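Local coordinates for phosphate binding protein (Planctomyces limnophilus, PDB 4JWO), which probably binds phosphate as the extracytoplasmic binding component of a PstS-type system that transports phosphate across the cytoplasmic membrane, at residues 171-174 with 178-181; 286-291 with 302-307. All coordinates share one frame; numbering follows the deposited sequence.

Contact 1 (171-174 with 178-181); sequences SKVS and EVRE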
# COMPACT_ATOMS: atom_id res chain seq x y z
N SER A 171 -13.16 -19.05 4.33
CA SER A 171 -14.39 -18.84 3.57
C SER A 171 -14.57 -19.88 2.47
O SER A 171 -13.64 -20.16 1.70
CB SER A 171 -14.41 -17.45 2.93
OG SER A 171 -15.59 -17.34 2.14
N LYS A 172 -15.77 -20.44 2.41
CA LYS A 172 -16.14 -21.36 1.35
C LYS A 172 -17.18 -20.72 0.45
O LYS A 172 -17.81 -21.41 -0.36
CB LYS A 172 -16.72 -22.64 1.94
CG LYS A 172 -15.93 -23.19 3.11
CD LYS A 172 -14.48 -23.45 2.73
CE LYS A 172 -13.64 -23.71 3.96
NZ LYS A 172 -12.25 -24.12 3.62
N VAL A 173 -17.39 -19.42 0.60
CA VAL A 173 -18.45 -18.72 -0.13
C VAL A 173 -18.25 -18.89 -1.62
O VAL A 173 -17.16 -18.65 -2.14
CB VAL A 173 -18.53 -17.22 0.25
CG1 VAL A 173 -19.33 -16.42 -0.80
CG2 VAL A 173 -19.14 -17.06 1.62
N SER A 174 -19.29 -19.34 -2.31
CA SER A 174 -19.16 -19.60 -3.73
C SER A 174 -20.21 -18.84 -4.52
O SER A 174 -20.09 -18.74 -5.73
CB SER A 174 -19.27 -21.10 -4.01
OG SER A 174 -20.54 -21.58 -3.63
N GLU A 178 -24.94 -15.99 -0.86
CA GLU A 178 -24.36 -16.35 0.42
C GLU A 178 -23.70 -15.16 1.10
O GLU A 178 -23.36 -15.23 2.28
CB GLU A 178 -23.34 -17.49 0.24
CG GLU A 178 -23.98 -18.82 -0.12
CD GLU A 178 -22.98 -19.87 -0.58
OE1 GLU A 178 -21.91 -19.49 -1.09
OE2 GLU A 178 -23.26 -21.08 -0.43
N VAL A 179 -23.52 -14.06 0.37
CA VAL A 179 -22.88 -12.87 0.92
C VAL A 179 -23.90 -11.95 1.59
O VAL A 179 -23.70 -11.50 2.71
CB VAL A 179 -22.11 -12.09 -0.16
CG1 VAL A 179 -21.36 -10.91 0.47
CG2 VAL A 179 -21.14 -13.02 -0.87
N ARG A 180 -24.99 -11.69 0.89
CA ARG A 180 -26.06 -10.86 1.43
C ARG A 180 -27.40 -11.44 1.02
O ARG A 180 -27.57 -11.88 -0.11
CB ARG A 180 -25.95 -9.41 0.93
CG ARG A 180 -26.98 -8.46 1.57
CD ARG A 180 -26.91 -7.09 0.94
NE ARG A 180 -25.59 -6.48 1.11
CZ ARG A 180 -25.30 -5.21 0.84
NH1 ARG A 180 -26.26 -4.40 0.41
NH2 ARG A 180 -24.06 -4.76 1.00
N GLU A 181 -28.35 -11.42 1.97
CA GLU A 181 -29.70 -11.92 1.77
C GLU A 181 -30.30 -11.38 0.48
O GLU A 181 -30.33 -10.17 0.27
CB GLU A 181 -30.60 -11.48 2.94
CG GLU A 181 -32.04 -11.94 2.81
CD GLU A 181 -32.20 -13.42 3.11
OE1 GLU A 181 -31.34 -13.98 3.82
OE2 GLU A 181 -33.20 -14.01 2.64
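In the loop between helix 160-167 and strand 189-192, the carboxylate of Glu178 reaches back to the backbone of Ser174. Glu178 OE1 accepts from the backbone N of Ser174 at 2.9 Å, and the N-H meets the oxygen nearly along its C-O axis with an angle of 169° at the hydrogen. The same OE1 also takes the N-H of Lys175, so two successive amides converge on a single oxygen and hold the carboxylate across the turn. The Glu178 chain can span this gap because it runs extended beyond CG (chi2 168°). Ser174 OG stands 3.6 Å from Glu178 OE1, a close approach but not a bond. Beside this polar bond, Val173 and Val179 cross nearly at right angles, with Val173 CG1 3.9 Å from Val179 CG2. Val179 is buried against Ile166 of the helix, and both valines also touch Ile188, so the apolar side of the loop rests on the body of the domain while Ser174 and Glu178 face outward. At the start of the first segment, Ser171 OG receives the N-H of Val173 at 3.2 Å, forming an ST turn. Lys165 NZ of helix 160-167 bonds the carbonyl oxygens of Glu178 and Val179 in the second. The ST turn and the bond to Ser174 N thus order a helix-to-strand connection, without regular helix or strand in either segment, of the alpha/beta binding-protein fold.

Contact 2 (286-291 with 302-307); sequences LFIYTT and EFIKFL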
# COMPACT_ATOMS: atom_id res chain seq x y z
N LEU A 286 1.68 5.87 2.82
CA LEU A 286 2.87 5.04 3.01
C LEU A 286 4.00 5.89 3.55
O LEU A 286 4.13 7.07 3.19
CB LEU A 286 3.29 4.42 1.68
CG LEU A 286 2.27 3.50 1.01
CD1 LEU A 286 2.90 2.85 -0.21
CD2 LEU A 286 1.80 2.44 2.01
N PHE A 287 4.83 5.30 4.42
CA PHE A 287 5.87 6.04 5.12
C PHE A 287 7.27 5.45 4.96
O PHE A 287 7.46 4.25 4.78
CB PHE A 287 5.56 6.12 6.62
CG PHE A 287 4.20 6.69 6.91
CD1 PHE A 287 4.03 8.05 7.06
CD2 PHE A 287 3.10 5.86 7.02
CE1 PHE A 287 2.77 8.58 7.34
CE2 PHE A 287 1.84 6.38 7.29
CZ PHE A 287 1.68 7.74 7.44
N ILE A 288 8.25 6.34 5.06
CA ILE A 288 9.65 5.97 5.19
C ILE A 288 10.15 6.59 6.48
O ILE A 288 9.93 7.77 6.74
CB ILE A 288 10.47 6.49 4.00
CG1 ILE A 288 10.26 5.58 2.78
CG2 ILE A 288 11.96 6.57 4.35
CD1 ILE A 288 11.06 4.28 2.81
N TYR A 289 10.82 5.78 7.31
CA TYR A 289 11.38 6.25 8.58
C TYR A 289 12.89 6.14 8.56
O TYR A 289 13.44 5.18 8.02
CB TYR A 289 10.88 5.39 9.75
CG TYR A 289 9.45 5.63 10.15
CD1 TYR A 289 8.40 5.02 9.47
CD2 TYR A 289 9.15 6.47 11.21
CE1 TYR A 289 7.09 5.25 9.84
CE2 TYR A 289 7.84 6.69 11.59
CZ TYR A 289 6.82 6.08 10.91
OH TYR A 289 5.52 6.32 11.29
N THR A 290 13.56 7.13 9.14
CA THR A 290 14.97 6.98 9.47
C THR A 290 15.17 7.73 10.78
O THR A 290 14.21 8.00 11.48
CB THR A 290 15.88 7.50 8.33
OG1 THR A 290 17.24 7.17 8.62
CG2 THR A 290 15.74 8.99 8.16
N THR A 291 16.41 8.03 11.14
CA THR A 291 16.65 8.71 12.40
C THR A 291 17.44 9.99 12.17
O THR A 291 18.06 10.16 11.13
CB THR A 291 17.38 7.81 13.42
OG1 THR A 291 18.78 7.75 13.11
CG2 THR A 291 16.80 6.41 13.41
N GLU A 302 20.83 12.49 1.48
CA GLU A 302 20.61 12.60 0.05
C GLU A 302 19.54 11.64 -0.46
O GLU A 302 18.81 11.95 -1.40
CB GLU A 302 21.92 12.38 -0.72
CG GLU A 302 21.89 12.89 -2.13
CD GLU A 302 21.44 14.33 -2.21
OE1 GLU A 302 21.85 15.14 -1.34
OE2 GLU A 302 20.66 14.67 -3.13
N PHE A 303 19.45 10.47 0.16
CA PHE A 303 18.44 9.49 -0.24
C PHE A 303 17.03 9.97 0.06
O PHE A 303 16.12 9.80 -0.74
CB PHE A 303 18.69 8.14 0.42
CG PHE A 303 17.65 7.11 0.09
CD1 PHE A 303 17.58 6.58 -1.19
CD2 PHE A 303 16.75 6.66 1.04
CE1 PHE A 303 16.62 5.63 -1.51
CE2 PHE A 303 15.79 5.71 0.73
CZ PHE A 303 15.73 5.19 -0.55
N ILE A 304 16.85 10.57 1.24
CA ILE A 304 15.54 11.08 1.62
C ILE A 304 15.14 12.27 0.75
O ILE A 304 14.00 12.38 0.32
CB ILE A 304 15.48 11.48 3.11
CG1 ILE A 304 15.73 10.26 4.00
CG2 ILE A 304 14.13 12.09 3.45
CD1 ILE A 304 14.68 9.17 3.86
N LYS A 305 16.11 13.15 0.47
CA LYS A 305 15.87 14.32 -0.37
C LYS A 305 15.34 13.96 -1.76
O LYS A 305 14.34 14.52 -2.23
CB LYS A 305 17.14 15.16 -0.48
CG LYS A 305 17.02 16.36 -1.41
CD LYS A 305 18.35 17.09 -1.52
CE LYS A 305 18.31 18.14 -2.62
NZ LYS A 305 19.63 18.80 -2.83
N PHE A 306 16.01 13.02 -2.42
CA PHE A 306 15.58 12.55 -3.74
C PHE A 306 14.18 11.95 -3.68
O PHE A 306 13.35 12.16 -4.57
CB PHE A 306 16.58 11.51 -4.27
CG PHE A 306 16.22 10.97 -5.63
CD1 PHE A 306 16.43 11.73 -6.76
CD2 PHE A 306 15.69 9.70 -5.76
CE1 PHE A 306 16.10 11.23 -8.02
CE2 PHE A 306 15.36 9.20 -7.01
CZ PHE A 306 15.57 9.97 -8.14
N LEU A 307 13.92 11.21 -2.60
CA LEU A 307 12.63 10.57 -2.38
C LEU A 307 11.48 11.57 -2.32
O LEU A 307 10.39 11.32 -2.85
CB LEU A 307 12.72 9.75 -1.09
CG LEU A 307 11.54 8.91 -0.61
CD1 LEU A 307 11.08 7.99 -1.72
CD2 LEU A 307 11.95 8.10 0.62
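Ile288 lies against Ile304 and Leu307 where strand 286-291 packs against helix 302-307 in an alpha/beta layer of the periplasmic binding protein fold. Chain direction reverses between the two elements: their axes run close to antiparallel, at 158°, and approach to 10.9 Å.

The interaction between the segments is apolar. Ile288 is the central residue and presents two branches to the helix. Its CG2, anti to the backbone N, reaches Ile304 CD1 at 3.8 Å, the two isoleucine side chains sliding past each other in opposite directions. Its CG1 meets Leu307 CD2 at 3.7 Å, and that same leucine methyl lies 4.0 Å from Ile288 CB, covering the root of the side chain as well. Leu307 CD2 is also 4.0 Å from Ile288 CG2, which is therefore shared between both partners. Ile304 and Leu307, three residues apart and so on one face of the helix, thus both meet Ile288 from the helix side, at neighbouring points. They extend over the neighbouring strand 134-148, where they touch Phe137 and Val139 respectively, while Ile288 itself also leans on Val112 of strand 112-115. The helix therefore covers more than one strand of the sheet.

Polar bonding serves the strand rather than the interface. Backbone hydrogen bonds pair it on one edge with Thr113 and Ala115, and on the other with Phe137, Val139 and Ala140. Tyr289 points its CB away from the helix, and its ring stacks edge-to-face with Phe102 while its OH is bonded to Ile119 N.

At the end of the contact Thr290 splits its two branches between these roles: OG1 bonds to the carbonyl oxygen of Asp111, whereas the methyl CG2 turns to the helix and stands 4.3 Å from Ile304 CG1.

In the fold
Contact 1 closes before contact 2 opens along the chain, and the two lie on opposite sides of its centre, 43 Å apart between centres and about 26 Å between nearest atoms. The first sits at the periphery of one lobe, the second is buried in the other. Strand 134-148 connects these regions: it pairs with strand 283-291, which carries contact 2, and with strands 237-242 and 254-259 in the lobe of contact 1. Strand 189-192, which follows the loop of contact 1, pairs with 237-242. This is the layout of periplasmic binding proteins, which hold their ligand in the cleft between the lobes; this protein probably does so with phosphate, each contact belonging to the framework of one lobe.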